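Long-range contact in HpcH/HpaI aldolase/citrate lyase family protein (Burkholderia cenocepacia, PDB 4MF4), which is of unknown function but belongs to the HpcH/HpaI aldolase/citrate lyase family of TIM-barrel proteins: residues A160-V174 with V183-L197. Residues are numbered along the deposited sequence; the frame is centred on the assembly and turned at random. Where two conformers were deposited one is given.
Sequences AVIVQVESARGVDEV and VDCLFVGPADLAASL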
loop_
_atom_site.group_PDB
_atom_site.type_symbol
_atom_site.label_atom_id
_atom_site.label_comp_id
_atom_site.label_asym_id
_atom_site.label_seq_id
_atom_site.Cartn_x
_atom_site.Cartn_y
_atom_site.Cartn_z
ATOM N N ALA A 160 2.531 -26.565 14.064
ATOM C CA ALA A 160 3.246 -26.540 15.328
ATOM C C ALA A 160 2.889 -25.341 16.194
ATOM O O ALA A 160 2.663 -24.252 15.691
ATOM C CB ALA A 160 4.735 -26.574 15.073
ATOM N N VAL A 161 2.816 -25.572 17.504
ATOM C CA VAL A 161 2.429 -24.548 18.458
ATOM C C VAL A 161 3.581 -24.312 19.445
ATOM O O VAL A 161 4.075 -25.230 20.099
ATOM C CB VAL A 161 1.145 -24.921 19.206
ATOM C CG1 VAL A 161 0.833 -23.938 20.338
ATOM C CG2 VAL A 161 -0.033 -25.062 18.249
ATOM N N ILE A 162 3.982 -23.056 19.532
ATOM C CA ILE A 162 4.971 -22.553 20.486
ATOM C C ILE A 162 4.245 -21.611 21.464
ATOM O O ILE A 162 3.561 -20.638 21.042
ATOM C CB ILE A 162 6.085 -21.743 19.796
ATOM C CG1 ILE A 162 6.727 -22.545 18.668
ATOM C CG2 ILE A 162 7.141 -21.332 20.822
ATOM C CD1 ILE A 162 7.723 -21.786 17.812
ATOM N N VAL A 163 4.376 -21.902 22.762
ATOM C CA VAL A 163 3.747 -21.078 23.810
ATOM C C VAL A 163 4.817 -20.252 24.536
ATOM O O VAL A 163 5.829 -20.785 24.994
ATOM C CB VAL A 163 2.924 -21.911 24.796
ATOM C CG1 VAL A 163 1.764 -22.549 24.047
ATOM C CG2 VAL A 163 3.724 -22.995 25.506
ATOM N N GLN A 164 4.592 -18.955 24.617
ATOM C CA GLN A 164 5.530 -18.112 25.278
ATOM C C GLN A 164 5.169 -18.068 26.763
ATOM O O GLN A 164 4.037 -17.753 27.120
ATOM C CB GLN A 164 5.537 -16.733 24.613
ATOM C CG GLN A 164 6.665 -15.865 25.078
ATOM C CD GLN A 164 6.924 -14.632 24.164
ATOM O OE1 GLN A 164 6.266 -14.422 23.141
ATOM N NE2 GLN A 164 7.854 -13.806 24.582
ATOM N N VAL A 165 6.123 -18.417 27.624
ATOM C CA VAL A 165 5.879 -18.445 29.063
ATOM C C VAL A 165 6.582 -17.219 29.637
ATOM O O VAL A 165 7.797 -17.128 29.642
ATOM C CB VAL A 165 6.389 -19.739 29.697
ATOM C CG1 VAL A 165 6.051 -19.774 31.181
ATOM C CG2 VAL A 165 5.777 -20.944 29.008
ATOM N N GLU A 166 5.827 -16.254 30.094
ATOM C CA GLU A 166 6.460 -14.969 30.351
ATOM C C GLU A 166 5.888 -14.205 31.519
ATOM O O GLU A 166 6.052 -12.989 31.602
ATOM C CB GLU A 166 6.490 -14.108 29.072
ATOM C CG GLU A 166 5.142 -13.731 28.500
ATOM C CD GLU A 166 5.271 -13.177 27.079
ATOM O OE1 GLU A 166 6.420 -12.806 26.715
ATOM O OE2 GLU A 166 4.247 -13.125 26.333
ATOM N N SER A 167 5.329 -14.950 32.465
ATOM C CA SER A 167 4.733 -14.420 33.648
ATOM C C SER A 167 5.054 -15.311 34.820
ATOM O O SER A 167 5.410 -16.481 34.653
ATOM C CB SER A 167 3.239 -14.465 33.437
ATOM O OG SER A 167 2.915 -15.786 33.009
ATOM N N ALA A 168 4.823 -14.811 36.017
ATOM C CA ALA A 168 5.056 -15.595 37.213
ATOM C C ALA A 168 4.040 -16.739 37.416
ATOM O O ALA A 168 4.356 -17.829 37.927
ATOM C CB ALA A 168 5.024 -14.680 38.406
ATOM N N ARG A 169 2.795 -16.483 37.059
ATOM C CA ARG A 169 1.786 -17.534 37.129
ATOM C C ARG A 169 2.156 -18.624 36.112
ATOM O O ARG A 169 2.020 -19.810 36.369
ATOM C CB ARG A 169 0.385 -16.980 36.812
ATOM C CG ARG A 169 -0.652 -18.081 36.596
ATOM C CD ARG A 169 -2.043 -17.514 36.500
ATOM N NE ARG A 169 -2.100 -16.339 35.626
ATOM C CZ ARG A 169 -3.164 -15.545 35.514
ATOM N NH1 ARG A 169 -4.252 -15.789 36.243
ATOM N NH2 ARG A 169 -3.147 -14.498 34.683
ATOM N N GLY A 170 2.607 -18.196 34.953
ATOM C CA GLY A 170 2.993 -19.140 33.889
ATOM C C GLY A 170 4.137 -20.025 34.334
ATOM O O GLY A 170 4.151 -21.218 34.058
ATOM N N VAL A 171 5.106 -19.431 35.031
ATOM C CA VAL A 171 6.214 -20.216 35.550
ATOM C C VAL A 171 5.719 -21.252 36.574
ATOM O O VAL A 171 6.143 -22.409 36.519
ATOM C CB VAL A 171 7.359 -19.357 36.121
ATOM C CG1 VAL A 171 8.451 -20.268 36.657
ATOM C CG2 VAL A 171 7.963 -18.456 35.030
ATOM N N ASP A 172 4.779 -20.875 37.437
ATOM C CA ASP A 172 4.241 -21.823 38.428
ATOM C C ASP A 172 3.488 -22.978 37.751
ATOM O O ASP A 172 3.450 -24.086 38.276
ATOM C CB ASP A 172 3.312 -21.122 39.418
ATOM C CG ASP A 172 4.040 -20.124 40.301
ATOM O OD1 ASP A 172 5.068 -20.483 40.928
ATOM O OD2 ASP A 172 3.577 -18.972 40.375
ATOM N N GLU A 173 2.929 -22.709 36.569
ATOM C CA GLU A 173 2.091 -23.634 35.856
ATOM C C GLU A 173 2.854 -24.372 34.763
ATOM O O GLU A 173 2.264 -25.142 34.027
ATOM C CB GLU A 173 0.898 -22.837 35.229
ATOM C CG GLU A 173 -0.173 -22.364 36.215
ATOM C CD GLU A 173 -1.070 -23.518 36.670
ATOM O OE1 GLU A 173 -2.281 -23.329 36.850
ATOM O OE2 GLU A 173 -0.582 -24.643 36.785
ATOM N N VAL A 174 4.172 -24.184 34.679
ATOM C CA VAL A 174 4.922 -24.566 33.489
ATOM C C VAL A 174 5.030 -26.070 33.245
ATOM O O VAL A 174 5.055 -26.510 32.105
ATOM C CB VAL A 174 6.312 -23.937 33.429
ATOM C CG1 VAL A 174 7.242 -24.559 34.459
ATOM C CG2 VAL A 174 6.905 -24.126 32.021
ATOM N N VAL A 183 1.460 -28.885 22.531
ATOM C CA VAL A 183 2.496 -27.880 22.806
ATOM C C VAL A 183 3.834 -28.431 22.317
ATOM O O VAL A 183 4.343 -29.404 22.860
ATOM C CB VAL A 183 2.589 -27.529 24.315
ATOM C CG1 VAL A 183 3.877 -26.756 24.643
ATOM C CG2 VAL A 183 1.378 -26.730 24.718
ATOM N N ASP A 184 4.405 -27.839 21.271
ATOM C CA ASP A 184 5.642 -28.390 20.670
ATOM C C ASP A 184 6.891 -27.665 21.197
ATOM O O ASP A 184 8.002 -28.149 21.019
ATOM C CB ASP A 184 5.616 -28.298 19.144
ATOM C CG ASP A 184 4.385 -28.976 18.525
ATOM O OD1 ASP A 184 4.153 -30.191 18.813
ATOM O OD2 ASP A 184 3.627 -28.292 17.792
ATOM N N CYS A 185 6.732 -26.512 21.853
ATOM C CA CYS A 185 7.884 -25.793 22.348
ATOM C C CYS A 185 7.480 -24.814 23.425
ATOM O O CYS A 185 6.467 -24.160 23.266
ATOM C CB CYS A 185 8.486 -24.985 21.196
ATOM S SG CYS A 185 10.026 -24.120 21.633
ATOM N N LEU A 186 8.287 -24.668 24.473
ATOM C CA LEU A 186 8.062 -23.637 25.476
ATOM C C LEU A 186 9.019 -22.518 25.140
ATOM O O LEU A 186 10.212 -22.777 25.012
ATOM C CB LEU A 186 8.372 -24.134 26.888
ATOM C CG LEU A 186 7.658 -25.365 27.392
ATOM C CD1 LEU A 186 8.274 -25.869 28.698
ATOM C CD2 LEU A 186 6.179 -25.087 27.528
ATOM N N PHE A 187 8.541 -21.274 25.032
ATOM C CA PHE A 187 9.454 -20.187 24.668
ATOM C C PHE A 187 9.599 -19.157 25.785
ATOM O O PHE A 187 8.622 -18.631 26.272
ATOM C CB PHE A 187 8.956 -19.549 23.376
ATOM C CG PHE A 187 9.910 -18.553 22.770
ATOM C CD1 PHE A 187 9.869 -17.241 23.155
ATOM C CD2 PHE A 187 10.784 -18.928 21.780
ATOM C CE1 PHE A 187 10.693 -16.313 22.564
ATOM C CE2 PHE A 187 11.627 -18.010 21.184
ATOM C CZ PHE A 187 11.561 -16.699 21.562
ATOM N N VAL A 188 10.823 -18.913 26.218
ATOM C CA VAL A 188 11.116 -17.854 27.207
ATOM C C VAL A 188 11.495 -16.515 26.560
ATOM O O VAL A 188 12.483 -16.422 25.808
ATOM C CB VAL A 188 12.299 -18.304 28.123
ATOM C CG1 VAL A 188 12.590 -17.260 29.188
ATOM C CG2 VAL A 188 11.999 -19.634 28.798
ATOM N N GLY A 189 10.710 -15.472 26.831
ATOM C CA GLY A 189 11.125 -14.106 26.510
ATOM C C GLY A 189 11.708 -13.441 27.765
ATOM O O GLY A 189 10.962 -13.066 28.643
ATOM N N PRO A 190 13.039 -13.346 27.893
ATOM C CA PRO A 190 13.520 -12.923 29.232
ATOM C C PRO A 190 13.103 -11.521 29.635
ATOM O O PRO A 190 12.800 -11.298 30.816
ATOM C CB PRO A 190 15.034 -12.983 29.099
ATOM C CG PRO A 190 15.252 -14.032 28.076
ATOM C CD PRO A 190 14.162 -13.786 27.055
ATOM N N ALA A 191 13.044 -10.609 28.668
ATOM C CA ALA A 191 12.578 -9.242 28.957
ATOM C C ALA A 191 11.178 -9.177 29.564
ATOM O O ALA A 191 10.971 -8.499 30.609
ATOM C CB ALA A 191 12.667 -8.363 27.714
ATOM N N ASP A 192 10.170 -9.823 28.960
ATOM C CA ASP A 192 8.824 -9.816 29.586
ATOM C C ASP A 192 8.825 -10.629 30.877
ATOM O O ASP A 192 8.098 -10.305 31.815
ATOM C CB ASP A 192 7.708 -10.373 28.674
ATOM C CG ASP A 192 6.803 -9.281 28.065
ATOM O OD1 ASP A 192 6.333 -8.351 28.770
ATOM O OD2 ASP A 192 6.519 -9.389 26.865
ATOM N N LEU A 193 9.626 -11.692 30.948
ATOM C CA LEU A 193 9.587 -12.483 32.173
ATOM C C LEU A 193 10.110 -11.618 33.321
ATOM O O LEU A 193 9.476 -11.539 34.374
ATOM C CB LEU A 193 10.321 -13.796 31.995
ATOM C CG LEU A 193 10.252 -14.794 33.141
ATOM C CD1 LEU A 193 8.831 -15.107 33.590
ATOM C CD2 LEU A 193 10.972 -16.078 32.726
ATOM N N ALA A 194 11.219 -10.908 33.087
ATOM C CA ALA A 194 11.799 -10.058 34.117
ATOM C C ALA A 194 10.786 -8.977 34.544
ATOM O O ALA A 194 10.592 -8.744 35.747
ATOM C CB ALA A 194 13.101 -9.441 33.633
ATOM N N ALA A 195 10.094 -8.369 33.582
ATOM C CA ALA A 195 9.079 -7.374 33.927
ATOM C C ALA A 195 7.957 -7.959 34.799
ATOM O O ALA A 195 7.567 -7.365 35.806
ATOM C CB ALA A 195 8.508 -6.733 32.670
ATOM N N SER A 196 7.399 -9.106 34.432
ATOM C CA SER A 196 6.287 -9.640 35.243
ATOM C C SER A 196 6.723 -10.088 36.630
ATOM O O SER A 196 5.918 -10.081 37.581
ATOM C CB SER A 196 5.545 -10.784 34.564
ATOM O OG SER A 196 4.765 -11.453 35.546
ATOM N N LEU A 197 7.995 -10.436 36.795
ATOM C CA LEU A 197 8.441 -10.835 38.105
ATOM C C LEU A 197 8.885 -9.627 38.937
ATOM O O LEU A 197 9.384 -9.811 40.043
ATOM C CB LEU A 197 9.590 -11.853 38.022
ATOM C CG LEU A 197 9.323 -13.120 37.201
ATOM C CD1 LEU A 197 10.591 -13.923 36.965
ATOM C CD2 LEU A 197 8.296 -14.010 37.884
#
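D184 grips the start of strand 160-165 at two points: its OD2 accepts from V161 N on the anti side of the carboxylate (2.9 Å), and its own N donates to V161 O; OD1 turns to R21. Parallel pairing follows, with V163 N bonded to C185 O at 3.1 Å and V163 O to F187 N at 2.8 Å, while F187 O takes V165 N. L186 lies beside V163, CD2 to CG2 3.8 Å, and its CD1 reaches V174 CG2. On the other face of the sheet, F187 swings its ring away from its own N (CG opposite it, chi1 -171°) and runs alongside Q164, whose CG meets the ring edge and whose amide plane stands 78° from the ring; R84 holds the amide oxygen. In the conformer given, D192 OD2 comes near E166 OE1, two acceptors with no bond between them; E166 OE2 is hydrogen-bonded to C108 N and D192 OD1 to V136 N of the second subunit. L193 CD1 meets V171 CG2 at 3.7 Å. Strands 160-165 and 185-188 are neighbours in the TIM barrel, their axes 34° apart, with strand 103-106 flanking 160-165, strand 246-251 touched by I162, C185 and F187, and helix 206-222 packing against V171, V174, V188 and L197.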